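Local coordinates for protein ethylbenzene dehydrogenase beta-subunit (Aromatoleum aromaticum, PDB 2IVF) that carries three iron/sulfur clusters of the SF4 type and one fe3-s4 cluster as the ferredoxin-like beta-subunit of a multi-chain dehydrogenase, at residues 88-99 with 112-120. Residues are numbered along the deposited sequence; the frame is centred on the assembly and turned at random.
Sequences LIDSGDDFQFNH and HFHPTSKST
Asp93 OD1 is gripped from two directions: its syn lone pair takes the backbone N-H of Lys118, with OD1 and N 2.7 Å apart, and its anti lone pair takes the N-H of Asp94. The other oxygen, OD2, accepts a 2.6 Å bond from Ser117 OG, again on the syn side; the two syn lone pairs thus clasp the Ser117 hydroxyl and the Lys118 N-H side by side. Ser117 OG also accepts from the backbone N of Ser119 and of Thr120, an ST turn and ST motif that tie the hydroxyl to the same corner.

Beyond this corner the two segments pair antiparallel at a single hydrogen-bonded bridge, Gln96 with Thr116. The extended Lys118 side chain lies alongside Asp94, and its NZ makes a weak salt bridge of 3.4 Å to Asp94 OD2. Bent at chi2 (-67°), Gln96 brings NE2 back to Asp94 O.

The far end is closed by the Asn98 amide. With CG between the backbone N and the carbonyl carbon (chi1 61°), OD1 accepts from His114 N while ND2 gives an almost straight bond to His112 O. Next to it, the edge of Phe113 meets the face of His99 in a T-shaped pair, Phe113 CE1 3.4 Å from His99 NE2. Phe97 lies nearly parallel to Phe113 but slid aside, and Pro115 CB fits against both Phe95 and Phe97.

Helix 99-104 starts at His99, whose NE2 is hydrogen-bonded to Thr860 O of the alpha-subunit. The Asp93 carboxylate toward one end and the Asn98 amide at the other thus hold together a loop pair with little regular sheet, consistent with a defined surface for the alpha-subunit, whose Arg866 bonds Phe95 O.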
loop_
_atom_site.group_PDB
_atom_site.type_symbol
_atom_site.label_atom_id
_atom_site.label_comp_id
_atom_site.label_asym_id
_atom_site.label_seq_id
_atom_site.Cartn_x
_atom_site.Cartn_y
_atom_site.Cartn_z
ATOM N N LEU B 88 -3.545 -22.170 13.836
ATOM C CA LEU B 88 -3.485 -21.608 12.502
ATOM C C LEU B 88 -3.933 -20.152 12.518
ATOM O O LEU B 88 -3.315 -19.275 11.878
ATOM C CB LEU B 88 -4.389 -22.384 11.546
ATOM C CG LEU B 88 -4.456 -21.886 10.098
ATOM C CD1 LEU B 88 -3.062 -21.560 9.615
ATOM C CD2 LEU B 88 -5.159 -22.917 9.193
ATOM N N ILE B 89 -5.021 -19.903 13.255
ATOM C CA ILE B 89 -5.529 -18.531 13.379
ATOM C C ILE B 89 -4.518 -17.658 14.087
ATOM O O ILE B 89 -4.217 -16.572 13.596
ATOM C CB ILE B 89 -6.922 -18.456 14.054
ATOM C CG1 ILE B 89 -7.961 -19.110 13.143
ATOM C CG2 ILE B 89 -7.385 -16.996 14.307
ATOM C CD1 ILE B 89 -9.201 -19.488 13.886
ATOM N N ASP B 90 -3.957 -18.133 15.200
ATOM C CA ASP B 90 -2.913 -17.372 15.916
ATOM C C ASP B 90 -1.788 -16.999 14.944
ATOM O O ASP B 90 -1.190 -15.918 15.039
ATOM C CB ASP B 90 -2.279 -18.177 17.056
ATOM C CG ASP B 90 -3.186 -18.406 18.231
ATOM O OD1 ASP B 90 -4.080 -17.582 18.493
ATOM O OD2 ASP B 90 -2.969 -19.429 18.932
ATOM N N SER B 91 -1.503 -17.913 14.002
ATOM C CA SER B 91 -0.413 -17.787 13.082
ATOM C C SER B 91 -0.797 -17.009 11.841
ATOM O O SER B 91 -0.083 -17.011 10.840
ATOM C CB SER B 91 0.118 -19.184 12.731
ATOM O OG SER B 91 0.462 -19.865 13.934
ATOM N N GLY B 92 -1.956 -16.369 11.889
ATOM C CA GLY B 92 -2.349 -15.431 10.842
ATOM C C GLY B 92 -3.305 -16.005 9.810
ATOM O O GLY B 92 -3.756 -15.279 8.927
ATOM N N ASP B 93 -3.580 -17.309 9.905
ATOM C CA ASP B 93 -4.551 -17.985 9.053
ATOM C C ASP B 93 -3.961 -18.001 7.651
ATOM O O ASP B 93 -2.793 -17.712 7.474
ATOM C CB ASP B 93 -5.902 -17.257 9.069
ATOM C CG ASP B 93 -7.112 -18.204 8.865
ATOM O OD1 ASP B 93 -7.136 -18.956 7.853
ATOM O OD2 ASP B 93 -8.039 -18.150 9.707
ATOM N N ASP B 94 -4.790 -18.343 6.668
ATOM C CA ASP B 94 -4.388 -18.374 5.262
ATOM C C ASP B 94 -5.706 -18.140 4.524
ATOM O O ASP B 94 -6.355 -19.072 4.000
ATOM C CB ASP B 94 -3.734 -19.704 4.910
ATOM C CG ASP B 94 -3.427 -19.846 3.421
ATOM O OD1 ASP B 94 -3.225 -18.832 2.746
ATOM O OD2 ASP B 94 -3.387 -21.004 2.951
ATOM N N PHE B 95 -6.135 -16.880 4.543
ATOM C CA PHE B 95 -7.488 -16.542 4.106
ATOM C C PHE B 95 -7.725 -17.010 2.684
ATOM O O PHE B 95 -6.884 -16.815 1.813
ATOM C CB PHE B 95 -7.727 -15.049 4.140
ATOM C CG PHE B 95 -7.843 -14.456 5.517
ATOM C CD1 PHE B 95 -7.922 -15.233 6.660
ATOM C CD2 PHE B 95 -7.887 -13.073 5.653
ATOM C CE1 PHE B 95 -8.019 -14.658 7.890
ATOM C CE2 PHE B 95 -7.981 -12.510 6.904
ATOM C CZ PHE B 95 -8.054 -13.304 7.996
ATOM N N GLN B 96 -8.862 -17.641 2.471
ATOM C CA GLN B 96 -9.311 -18.022 1.137
ATOM C C GLN B 96 -10.299 -16.960 0.687
ATOM O O GLN B 96 -11.048 -16.411 1.503
ATOM C CB GLN B 96 -9.985 -19.352 1.216
ATOM C CG GLN B 96 -9.080 -20.412 1.954
ATOM C CD GLN B 96 -7.862 -20.712 1.128
ATOM O OE1 GLN B 96 -7.981 -21.163 -0.014
ATOM N NE2 GLN B 96 -6.676 -20.436 1.668
ATOM N N PHE B 97 -10.345 -16.712 -0.610
ATOM C CA PHE B 97 -11.217 -15.675 -1.157
ATOM C C PHE B 97 -12.153 -16.265 -2.172
ATOM O O PHE B 97 -11.968 -17.389 -2.587
ATOM C CB PHE B 97 -10.379 -14.555 -1.726
ATOM C CG PHE B 97 -9.681 -13.758 -0.657
ATOM C CD1 PHE B 97 -10.297 -12.678 -0.083
ATOM C CD2 PHE B 97 -8.436 -14.129 -0.186
ATOM C CE1 PHE B 97 -9.679 -11.969 0.939
ATOM C CE2 PHE B 97 -7.836 -13.423 0.810
ATOM C CZ PHE B 97 -8.470 -12.336 1.380
ATOM N N ASN B 98 -13.184 -15.520 -2.567
ATOM C CA ASN B 98 -14.293 -16.100 -3.317
ATOM C C ASN B 98 -14.521 -15.446 -4.668
ATOM O O ASN B 98 -15.647 -15.141 -5.055
ATOM C CB ASN B 98 -15.564 -16.034 -2.461
ATOM C CG ASN B 98 -15.960 -14.636 -2.113
ATOM O OD1 ASN B 98 -15.104 -13.759 -1.938
ATOM N ND2 ASN B 98 -17.262 -14.405 -1.994
ATOM N N HIS B 99 -13.434 -15.286 -5.436
ATOM C CA HIS B 99 -13.512 -14.630 -6.734
ATOM C C HIS B 99 -14.592 -15.196 -7.636
ATOM O O HIS B 99 -15.445 -14.444 -8.123
ATOM C CB HIS B 99 -12.188 -14.736 -7.496
ATOM C CG HIS B 99 -11.008 -14.195 -6.770
ATOM N ND1 HIS B 99 -10.358 -14.906 -5.786
ATOM C CD2 HIS B 99 -10.326 -13.041 -6.922
ATOM C CE1 HIS B 99 -9.329 -14.201 -5.357
ATOM N NE2 HIS B 99 -9.298 -13.058 -6.021
ATOM N N HIS B 112 -20.400 -10.873 -1.873
ATOM C CA HIS B 112 -19.356 -9.879 -2.103
ATOM C C HIS B 112 -18.068 -10.560 -1.874
ATOM O O HIS B 112 -18.036 -11.649 -1.347
ATOM C CB HIS B 112 -19.502 -8.665 -1.151
ATOM C CG HIS B 112 -19.511 -9.030 0.297
ATOM N ND1 HIS B 112 -18.438 -8.791 1.139
ATOM C CD2 HIS B 112 -20.464 -9.613 1.057
ATOM C CE1 HIS B 112 -18.737 -9.209 2.354
ATOM N NE2 HIS B 112 -19.954 -9.729 2.325
ATOM N N PHE B 113 -16.994 -9.910 -2.286
ATOM C CA PHE B 113 -15.649 -10.422 -2.145
ATOM C C PHE B 113 -15.189 -10.330 -0.699
ATOM O O PHE B 113 -15.187 -9.247 -0.118
ATOM C CB PHE B 113 -14.697 -9.590 -3.055
ATOM C CG PHE B 113 -13.324 -10.170 -3.161
ATOM C CD1 PHE B 113 -13.091 -11.264 -3.994
ATOM C CD2 PHE B 113 -12.287 -9.679 -2.397
ATOM C CE1 PHE B 113 -11.835 -11.791 -4.092
ATOM C CE2 PHE B 113 -11.018 -10.232 -2.476
ATOM C CZ PHE B 113 -10.797 -11.300 -3.331
ATOM N N HIS B 114 -14.808 -11.464 -0.102
ATOM C CA HIS B 114 -14.476 -11.438 1.279
ATOM C C HIS B 114 -13.655 -12.670 1.642
ATOM O O HIS B 114 -13.644 -13.653 0.897
ATOM C CB HIS B 114 -15.785 -11.398 2.070
ATOM C CG HIS B 114 -16.482 -12.706 2.107
ATOM N ND1 HIS B 114 -16.058 -13.753 2.903
ATOM C CD2 HIS B 114 -17.560 -13.156 1.428
ATOM C CE1 HIS B 114 -16.862 -14.786 2.718
ATOM N NE2 HIS B 114 -17.780 -14.450 1.826
ATOM N N PRO B 115 -12.920 -12.599 2.752
ATOM C CA PRO B 115 -12.119 -13.735 3.208
ATOM C C PRO B 115 -12.898 -14.784 3.945
ATOM O O PRO B 115 -13.981 -14.491 4.488
ATOM C CB PRO B 115 -11.112 -13.079 4.158
ATOM C CG PRO B 115 -11.878 -11.927 4.726
ATOM C CD PRO B 115 -12.723 -11.418 3.617
ATOM N N THR B 116 -12.335 -15.993 3.962
ATOM C CA THR B 116 -12.869 -17.132 4.695
ATOM C C THR B 116 -11.630 -17.740 5.380
ATOM O O THR B 116 -10.601 -17.916 4.740
ATOM C CB THR B 116 -13.492 -18.170 3.757
ATOM O OG1 THR B 116 -14.576 -17.582 3.032
ATOM C CG2 THR B 116 -14.014 -19.409 4.514
ATOM N N SER B 117 -11.745 -18.054 6.670
ATOM C CA SER B 117 -10.651 -18.697 7.406
ATOM C C SER B 117 -10.372 -20.084 6.862
ATOM O O SER B 117 -11.291 -20.860 6.621
ATOM C CB SER B 117 -10.968 -18.793 8.914
ATOM O OG SER B 117 -10.069 -19.698 9.572
ATOM N N LYS B 118 -9.089 -20.408 6.717
ATOM C CA LYS B 118 -8.694 -21.742 6.335
ATOM C C LYS B 118 -8.832 -22.722 7.522
ATOM O O LYS B 118 -8.902 -23.917 7.332
ATOM C CB LYS B 118 -7.266 -21.775 5.786
ATOM C CG LYS B 118 -7.037 -22.985 4.873
ATOM C CD LYS B 118 -5.716 -22.951 4.088
ATOM C CE LYS B 118 -5.703 -24.071 3.045
ATOM N NZ LYS B 118 -4.390 -24.216 2.324
ATOM N N SER B 119 -8.902 -22.194 8.732
ATOM C CA SER B 119 -9.039 -23.005 9.927
ATOM C C SER B 119 -10.495 -23.368 10.207
ATOM O O SER B 119 -10.797 -24.537 10.403
ATOM C CB SER B 119 -8.421 -22.257 11.117
ATOM O OG SER B 119 -8.426 -23.021 12.311
ATOM N N THR B 120 -11.382 -22.380 10.234
ATOM C CA THR B 120 -12.784 -22.602 10.568
ATOM C C THR B 120 -13.697 -22.790 9.368
ATOM O O THR B 120 -14.863 -23.161 9.538
ATOM C CB THR B 120 -13.397 -21.429 11.318
ATOM O OG1 THR B 120 -13.406 -20.267 10.466
ATOM C CG2 THR B 120 -12.644 -21.136 12.620
HETATM O O HOH W 1 -6.975 -22.236 14.279
#